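Local structure of Cyclo(L-tyrosyl-L-tyrosyl) synthase (Mycobacterium tuberculosis, 2X9Q) at residues Leu203-Leu208 and Thr221-Cys226; Ala60-Leu65 and Gly103-Thr108. The protein probably joins two tyrosyl residues, delivered as L-tyrosyl-tRNA(Tyr), into cyclo(L-tyrosyl-L-tyrosyl), without ATP, as a step toward mycocyclosin. All coordinates share one frame; numbering follows the deposited sequence.

Contact 1 (Leu203-Leu208 and Thr221-Cys226); sequences LVRRFL and TQEQVC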
ATOM      1  N   LEU A 203     -12.794   8.500  -6.295  1.00 22.51           N
ATOM      2  CA  LEU A 203     -11.671   8.344  -5.320  1.00 22.08           C
ATOM      3  C   LEU A 203     -10.333   8.489  -6.063  1.00 22.44           C
ATOM      4  O   LEU A 203      -9.471   9.149  -5.579  1.00 24.49           O
ATOM      5  CB  LEU A 203     -11.801   6.969  -4.581  1.00 22.07           C
ATOM      6  CG  LEU A 203     -12.943   6.970  -3.540  1.00 21.93           C
ATOM      7  CD1 LEU A 203     -13.222   5.604  -2.926  1.00 22.41           C
ATOM      8  CD2 LEU A 203     -12.833   8.013  -2.390  1.00 25.03           C
ATOM      9  N   VAL A 204     -10.205   7.996  -7.286  1.00 22.59           N
ATOM     10  CA  VAL A 204      -8.987   8.256  -8.022  1.00 23.38           C
ATOM     11  C   VAL A 204      -8.792   9.738  -8.300  1.00 25.47           C
ATOM     12  O   VAL A 204      -7.693  10.215  -8.114  1.00 25.60           O
ATOM     13  CB  VAL A 204      -8.952   7.427  -9.304  1.00 24.80           C
ATOM     14  CG1 VAL A 204      -8.007   8.002 -10.401  1.00 24.14           C
ATOM     15  CG2 VAL A 204      -8.568   5.961  -8.906  1.00 24.20           C
ATOM     16  N   ARG A 205      -9.828  10.455  -8.790  1.00 25.88           N
ATOM     17  CA  ARG A 205      -9.699  11.870  -9.119  1.00 27.75           C
ATOM     18  C   ARG A 205      -9.381  12.653  -7.861  1.00 29.35           C
ATOM     19  O   ARG A 205      -8.556  13.574  -7.936  1.00 27.95           O
ATOM     20  CB  ARG A 205     -10.951  12.445  -9.800  1.00 28.65           C
ATOM     21  CG  ARG A 205     -11.196  11.828 -11.169  1.00 29.21           C
ATOM     22  CD  ARG A 205     -12.607  12.160 -11.720  1.00 30.43           C
ATOM     23  NE  ARG A 205     -12.742  11.536 -13.044  1.00 26.55           N
ATOM     24  CZ  ARG A 205     -13.846  11.070 -13.590  1.00 32.12           C
ATOM     25  NH1 ARG A 205     -15.016  11.089 -12.920  1.00 29.00           N
ATOM     26  NH2 ARG A 205     -13.775  10.531 -14.825  1.00 27.24           N
ATOM     27  N   ARG A 206      -9.995  12.310  -6.708  1.00 31.08           N
ATOM     28  CA  ARG A 206      -9.651  13.026  -5.472  1.00 34.91           C
ATOM     29  C   ARG A 206      -8.136  12.851  -5.162  1.00 36.64           C
ATOM     30  O   ARG A 206      -7.431  13.813  -4.875  1.00 36.96           O
ATOM     31  CB  ARG A 206     -10.415  12.547  -4.242  1.00 36.75           C
ATOM     32  CG  ARG A 206     -11.875  13.049  -4.075  1.00 45.56           C
ATOM     33  CD  ARG A 206     -12.170  14.488  -4.493  1.00 53.83           C
ATOM     34  NE  ARG A 206     -13.209  14.416  -5.524  1.00 59.73           N
ATOM     35  CZ  ARG A 206     -13.066  14.779  -6.806  1.00 62.90           C
ATOM     36  NH1 ARG A 206     -14.109  14.627  -7.644  1.00 59.86           N
ATOM     37  NH2 ARG A 206     -11.906  15.318  -7.249  1.00 60.49           N
ATOM     38  N   PHE A 207      -7.654  11.610  -5.241  1.00 36.84           N
ATOM     39  CA  PHE A 207      -6.263  11.339  -4.979  1.00 38.78           C
ATOM     40  C   PHE A 207      -5.318  12.080  -5.965  1.00 38.39           C
ATOM     41  O   PHE A 207      -4.266  12.571  -5.542  1.00 37.94           O
ATOM     42  CB  PHE A 207      -6.003   9.847  -5.019  1.00 38.48           C
ATOM     43  CG  PHE A 207      -4.564   9.492  -5.044  1.00 42.16           C
ATOM     44  CD1 PHE A 207      -3.752   9.745  -3.927  1.00 44.97           C
ATOM     45  CD2 PHE A 207      -3.987   8.912  -6.204  1.00 46.83           C
ATOM     46  CE1 PHE A 207      -2.374   9.446  -3.947  1.00 44.41           C
ATOM     47  CE2 PHE A 207      -2.600   8.585  -6.247  1.00 48.27           C
ATOM     48  CZ  PHE A 207      -1.790   8.849  -5.094  1.00 46.97           C
ATOM     49  N   LEU A 208      -5.672  12.114  -7.262  1.00 38.14           N
ATOM     50  CA  LEU A 208      -4.827  12.789  -8.236  1.00 38.95           C
ATOM     51  C   LEU A 208      -4.862  14.286  -8.036  1.00 41.24           C
ATOM     52  O   LEU A 208      -3.845  14.941  -8.266  1.00 41.05           O
ATOM     53  CB  LEU A 208      -5.168  12.431  -9.681  1.00 38.39           C
ATOM     54  CG  LEU A 208      -4.830  11.011 -10.147  1.00 36.81           C
ATOM     55  CD1 LEU A 208      -5.340  10.747 -11.523  1.00 37.95           C
ATOM     56  CD2 LEU A 208      -3.304  10.808 -10.062  1.00 39.40           C
ATOM     57  N   THR A 221      -6.054   9.523 -19.423  1.00 37.87           N
ATOM     58  CA  THR A 221      -4.964   8.587 -19.342  1.00 34.51           C
ATOM     59  C   THR A 221      -4.355   8.555 -17.964  1.00 31.85           C
ATOM     60  O   THR A 221      -4.125   7.454 -17.491  1.00 29.44           O
ATOM     61  CB  THR A 221      -3.841   8.855 -20.412  1.00 36.23           C
ATOM     62  OG1 THR A 221      -4.494   9.094 -21.648  1.00 35.93           O
ATOM     63  CG2 THR A 221      -2.913   7.580 -20.552  1.00 34.15           C
ATOM     64  N   GLN A 222      -4.089   9.711 -17.340  1.00 28.58           N
ATOM     65  CA  GLN A 222      -3.555   9.704 -15.988  1.00 31.06           C
ATOM     66  C   GLN A 222      -4.508   8.938 -15.010  1.00 30.63           C
ATOM     67  O   GLN A 222      -4.039   8.221 -14.117  1.00 28.07           O
ATOM     68  CB  GLN A 222      -3.268  11.094 -15.442  1.00 31.53           C
ATOM     69  CG  GLN A 222      -2.065  11.840 -16.150  1.00 34.49           C
ATOM     70  CD  GLN A 222      -2.091  13.378 -15.897  1.00 44.78           C
ATOM     71  OE1 GLN A 222      -2.901  13.872 -15.123  1.00 47.52           O
ATOM     72  NE2 GLN A 222      -1.204  14.114 -16.551  1.00 46.00           N
ATOM     73  N   GLU A 223      -5.834   9.117 -15.213  1.00 30.08           N
ATOM     74  CA  GLU A 223      -6.855   8.430 -14.362  1.00 29.51           C
ATOM     75  C   GLU A 223      -6.826   6.959 -14.560  1.00 27.53           C
ATOM     76  O   GLU A 223      -6.860   6.237 -13.592  1.00 27.37           O
ATOM     77  CB  GLU A 223      -8.257   8.946 -14.646  1.00 28.93           C
ATOM     78  CG  GLU A 223      -8.402  10.338 -14.160  1.00 30.05           C
ATOM     79  CD  GLU A 223      -9.786  10.968 -14.521  1.00 37.28           C
ATOM     80  OE1 GLU A 223     -10.778  10.256 -14.839  1.00 35.48           O
ATOM     81  OE2 GLU A 223      -9.852  12.198 -14.402  1.00 40.40           O
ATOM     82  N   GLN A 224      -6.807   6.514 -15.820  1.00 26.93           N
ATOM     83  CA  GLN A 224      -6.783   5.096 -16.125  1.00 28.10           C
ATOM     84  C   GLN A 224      -5.477   4.436 -15.580  1.00 27.53           C
ATOM     85  O   GLN A 224      -5.519   3.386 -14.970  1.00 24.77           O
ATOM     86  CB  GLN A 224      -6.867   4.852 -17.646  1.00 29.88           C
ATOM     87  CG  GLN A 224      -6.997   3.330 -17.905  1.00 36.93           C
ATOM     88  CD  GLN A 224      -8.163   2.726 -16.994  1.00 49.07           C
ATOM     89  OE1 GLN A 224      -9.340   3.105 -17.169  1.00 52.10           O
ATOM     90  NE2 GLN A 224      -7.826   1.854 -16.011  1.00 47.34           N
ATOM     91  N   VAL A 225      -4.317   5.086 -15.762  1.00 26.16           N
ATOM     92  CA  VAL A 225      -3.074   4.470 -15.242  1.00 26.01           C
ATOM     93  C   VAL A 225      -3.098   4.440 -13.703  1.00 25.58           C
ATOM     94  O   VAL A 225      -2.679   3.452 -13.092  1.00 24.58           O
ATOM     95  CB  VAL A 225      -1.819   5.215 -15.811  1.00 27.03           C
ATOM     96  CG1 VAL A 225      -0.510   4.834 -15.042  1.00 26.23           C
ATOM     97  CG2 VAL A 225      -1.765   4.917 -17.336  1.00 27.07           C
ATOM     98  N   CYS A 226      -3.602   5.498 -13.083  1.00 23.44           N
ATOM     99  CA  CYS A 226      -3.678   5.520 -11.625  1.00 25.70           C
ATOM    100  C   CYS A 226      -4.624   4.391 -11.115  1.00 24.90           C
ATOM    101  O   CYS A 226      -4.311   3.697 -10.145  1.00 24.15           O
ATOM    102  CB  CYS A 226      -4.216   6.884 -11.152  1.00 23.89           C
ATOM    103  SG  CYS A 226      -4.224   7.054  -9.388  1.00 29.71           S
TER
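Arg-205 and Glu-223 meet at the exposed side of a helix-helix crossing in the Rossmann-like domain that cyclodipeptide synthases share with class I tRNA synthetases. The axes of 203-208 and 221-226 run 108° apart and approach to 9.9 Å. The arginine comes side-on, NE and NH2 both donating to OE1 of Glu-223. NH2 meets the syn lone pair of OE1, whereas NE comes from above the carboxylate plane; a weak bond from NE to OE2 adds to the salt bridge. The guanidinium and carboxylate planes are well off coplanar, 66° apart.

Beneath this pair the contact turns apolar. CG1 of Val-204 comes 4.0 Å from CB of Cys-226, and Leu-208 lays its two methyls on the facing side of the second helix: CD1 lies 4.0 Å from CA of Glu-223, while CD2 meets the Cys-226 sulfur. That sulfur is carried toward the first helix by a chi1 of -175°, anti to its backbone N. Cys-226 also packs close to Ile-230, probably part of the substrate-binding site. At the Phe-207 ring SG sits at the edge, in plane, a sulfur-aromatic contact with CD2 of Phe-207 3.7 Å from SG of Cys-226.

Contact 2 (Ala60-Leu65 and Gly103-Thr108); sequences AQEGFL and GLWGLT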
ATOM      1  N   ALA A  60       1.454   7.357  19.505  1.00 38.37           N
ATOM      2  CA  ALA A  60       2.912   7.548  19.321  1.00 37.69           C
ATOM      3  C   ALA A  60       3.741   6.295  19.654  1.00 37.75           C
ATOM      4  O   ALA A  60       3.619   5.746  20.746  1.00 35.51           O
ATOM      5  CB  ALA A  60       3.399   8.741  20.127  1.00 37.45           C
ATOM      6  N   GLN A  61       4.531   5.803  18.667  1.00 36.55           N
ATOM      7  CA  GLN A  61       5.324   4.585  18.821  1.00 35.92           C
ATOM      8  C   GLN A  61       6.670   4.786  18.081  1.00 36.57           C
ATOM      9  O   GLN A  61       6.689   5.034  16.859  1.00 36.01           O
ATOM     10  CB  GLN A  61       4.630   3.344  18.177  1.00 35.48           C
ATOM     11  CG  GLN A  61       3.257   3.034  18.651  1.00 36.54           C
ATOM     12  CD  GLN A  61       2.786   1.660  18.208  1.00 32.87           C
ATOM     13  OE1 GLN A  61       2.849   1.275  17.026  1.00 31.38           O
ATOM     14  NE2 GLN A  61       2.246   0.925  19.146  1.00 34.92           N
ATOM     15  N   GLU A  62       7.791   4.670  18.803  1.00 36.95           N
ATOM     16  CA  GLU A  62       9.147   4.719  18.214  1.00 36.80           C
ATOM     17  C   GLU A  62       9.286   5.762  17.123  1.00 35.47           C
ATOM     18  O   GLU A  62       9.718   5.424  15.995  1.00 38.25           O
ATOM     19  CB  GLU A  62       9.524   3.355  17.622  1.00 37.17           C
ATOM     20  CG  GLU A  62       9.655   2.240  18.649  1.00 42.42           C
ATOM     21  CD  GLU A  62       8.290   1.841  19.222  1.00 49.52           C
ATOM     22  OE1 GLU A  62       7.327   1.694  18.429  1.00 48.44           O
ATOM     23  OE2 GLU A  62       8.179   1.682  20.450  1.00 49.20           O
ATOM     24  N   GLY A  63       8.873   6.982  17.415  1.00 32.67           N
ATOM     25  CA  GLY A  63       9.079   8.121  16.500  1.00 32.28           C
ATOM     26  C   GLY A  63       8.005   8.331  15.409  1.00 30.53           C
ATOM     27  O   GLY A  63       8.108   9.275  14.604  1.00 29.38           O
ATOM     28  N   PHE A  64       6.960   7.504  15.436  1.00 28.42           N
ATOM     29  CA  PHE A  64       5.820   7.624  14.495  1.00 29.82           C
ATOM     30  C   PHE A  64       4.463   7.869  15.174  1.00 28.69           C
ATOM     31  O   PHE A  64       4.243   7.394  16.262  1.00 30.31           O
ATOM     32  CB  PHE A  64       5.731   6.310  13.671  1.00 28.38           C
ATOM     33  CG  PHE A  64       6.869   6.210  12.692  1.00 27.16           C
ATOM     34  CD1 PHE A  64       7.971   5.441  12.977  1.00 28.97           C
ATOM     35  CD2 PHE A  64       6.865   6.979  11.553  1.00 28.30           C
ATOM     36  CE1 PHE A  64       9.092   5.421  12.079  1.00 28.85           C
ATOM     37  CE2 PHE A  64       7.961   6.952  10.625  1.00 26.62           C
ATOM     38  CZ  PHE A  64       9.063   6.173  10.903  1.00 25.67           C
ATOM     39  N   LEU A  65       3.560   8.551  14.519  1.00 27.24           N
ATOM     40  CA  LEU A  65       2.206   8.553  14.991  1.00 26.71           C
ATOM     41  C   LEU A  65       1.518   7.457  14.149  1.00 27.71           C
ATOM     42  O   LEU A  65       1.640   7.481  12.895  1.00 27.04           O
ATOM     43  CB  LEU A  65       1.585   9.902  14.757  1.00 26.64           C
ATOM     44  CG  LEU A  65       2.293  11.111  15.456  1.00 33.38           C
ATOM     45  CD1 LEU A  65       1.687  12.412  15.020  1.00 38.76           C
ATOM     46  CD2 LEU A  65       2.249  11.083  17.010  1.00 37.28           C
ATOM     47  N   GLY A 103      11.582   0.384   9.697  1.00 23.20           N
ATOM     48  CA  GLY A 103      11.963  -0.996   9.964  1.00 22.09           C
ATOM     49  C   GLY A 103      12.116  -1.232  11.499  1.00 24.73           C
ATOM     50  O   GLY A 103      11.679  -2.275  12.002  1.00 25.92           O
ATOM     51  N   LEU A 104      12.697  -0.292  12.220  1.00 24.10           N
ATOM     52  CA  LEU A 104      12.796  -0.443  13.708  1.00 27.32           C
ATOM     53  C   LEU A 104      11.387  -0.392  14.366  1.00 27.19           C
ATOM     54  O   LEU A 104      11.090  -1.168  15.252  1.00 27.86           O
ATOM     55  CB  LEU A 104      13.643   0.701  14.273  1.00 26.26           C
ATOM     56  CG  LEU A 104      15.156   0.530  13.952  1.00 32.37           C
ATOM     57  CD1 LEU A 104      15.952   1.838  14.166  1.00 36.82           C
ATOM     58  CD2 LEU A 104      15.751  -0.713  14.688  1.00 38.38           C
ATOM     59  N   TRP A 105      10.544   0.542  13.910  1.00 27.36           N
ATOM     60  CA  TRP A 105       9.154   0.674  14.397  1.00 27.07           C
ATOM     61  C   TRP A 105       8.477  -0.639  14.119  1.00 28.11           C
ATOM     62  O   TRP A 105       7.850  -1.190  15.014  1.00 28.10           O
ATOM     63  CB  TRP A 105       8.381   1.782  13.691  1.00 25.72           C
ATOM     64  CG  TRP A 105       6.883   1.684  13.901  1.00 26.85           C
ATOM     65  CD1 TRP A 105       6.202   2.025  15.045  1.00 29.29           C
ATOM     66  CD2 TRP A 105       5.897   1.213  12.967  1.00 27.95           C
ATOM     67  NE1 TRP A 105       4.871   1.759  14.880  1.00 30.67           N
ATOM     68  CE2 TRP A 105       4.660   1.247  13.619  1.00 29.72           C
ATOM     69  CE3 TRP A 105       5.945   0.750  11.621  1.00 28.66           C
ATOM     70  CZ2 TRP A 105       3.468   0.882  12.983  1.00 24.70           C
ATOM     71  CZ3 TRP A 105       4.753   0.328  11.011  1.00 25.86           C
ATOM     72  CH2 TRP A 105       3.544   0.402  11.688  1.00 28.13           C
ATOM     73  N   GLY A 106       8.636  -1.183  12.903  1.00 27.17           N
ATOM     74  CA  GLY A 106       7.976  -2.449  12.522  1.00 24.67           C
ATOM     75  C   GLY A 106       8.378  -3.651  13.380  1.00 28.77           C
ATOM     76  O   GLY A 106       7.514  -4.474  13.801  1.00 27.63           O
ATOM     77  N   LEU A 107       9.686  -3.806  13.610  1.00 28.52           N
ATOM     78  CA  LEU A 107      10.121  -4.949  14.355  1.00 29.89           C
ATOM     79  C   LEU A 107       9.769  -4.818  15.835  1.00 28.85           C
ATOM     80  O   LEU A 107       9.615  -5.832  16.498  1.00 31.04           O
ATOM     81  CB  LEU A 107      11.630  -5.145  14.205  1.00 30.78           C
ATOM     82  CG  LEU A 107      12.086  -5.698  12.851  1.00 30.18           C
ATOM     83  CD1 LEU A 107      13.585  -5.693  12.729  1.00 32.57           C
ATOM     84  CD2 LEU A 107      11.513  -7.034  12.507  1.00 30.13           C
ATOM     85  N   THR A 108       9.666  -3.609  16.341  1.00 29.67           N
ATOM     86  CA  THR A 108       9.204  -3.406  17.709  1.00 31.57           C
ATOM     87  C   THR A 108       7.727  -3.822  17.864  1.00 32.88           C
ATOM     88  O   THR A 108       7.341  -4.309  18.943  1.00 32.91           O
ATOM     89  CB  THR A 108       9.430  -1.979  18.163  1.00 31.94           C
ATOM     90  OG1 THR A 108      10.830  -1.719  17.998  1.00 32.91           O
ATOM     91  CG2 THR A 108       8.956  -1.727  19.690  1.00 30.11           C
TER
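Gln-61 and Trp-105 make the hydrogen bond that joins a beta hairpin to the flank of a helix. Segment 60-65 folds back through a type I' turn from Gln-61 to Phe-64, with Glu-62 and Gly-63 at its corners, and Trp-105 packs against it from helix 96-109. NE1 of Trp-105 donates to OE1 of Gln-61 at 3.0 Å, with an N-H...O angle of 153°. The amide and indole planes are 57° apart, and the oxygen is tilted slightly out of the ring plane. OE1 also takes a hydrogen bond from His-77, which helps fix the amide.

Aromatic and apolar contacts come next. Phe-64 turns its edge toward the face of the five-membered ring of Trp-105 in an offset edge-to-face pair, centroids 5.6 Å apart. Its CD1 lies 3.8 Å from CB of Trp-105. From another direction, CB of Gln-61 meets the indole edge in plane, 3.7 Å from NE1 of Trp-105.

Glu-62 makes van der Waals contacts with the helix. Bent at chi2 (71°), it meets Thr-108 tip to tip, OE2 of Glu-62 lying 3.6 Å from CG2 of Thr-108. OE1 approaches CD1 of Trp-105, but its hydrogen bond is to Asn-109. The hydroxyl of Thr-108 is turned back to its own helix, where OG1 donates to O of Leu-104 at 2.8 Å.

Beyond the hairpin, Trp-105 packs on Val-66 of strand 64-68 and Val-281 of strand 276-283, and meets Phe-110 edge-to-face, placing the indole between helix 96-109 and the antiparallel end of the sheet.

From the N terminus, the chain first forms the hairpin of strands 59-61 and 64-68, at one end of the mixed sheet. It then passes through helix 71-79 and strand 82-87 before helix 96-109 brings 103-108 back to that hairpin, closing contact 2 over 37 intervening residues. Contact 1 comes much later and closes a far shorter loop: only 12 residues, some of them not modelled, separate 203-208 from 221-226. The loops neither nest nor cross; they follow in series. Contact 2 ties the sheet's antiparallel end to a helix, while contact 1 joins helices 194-210 and 220-244. Their centres stand 31 Å apart, on opposite sides of the chain's centre.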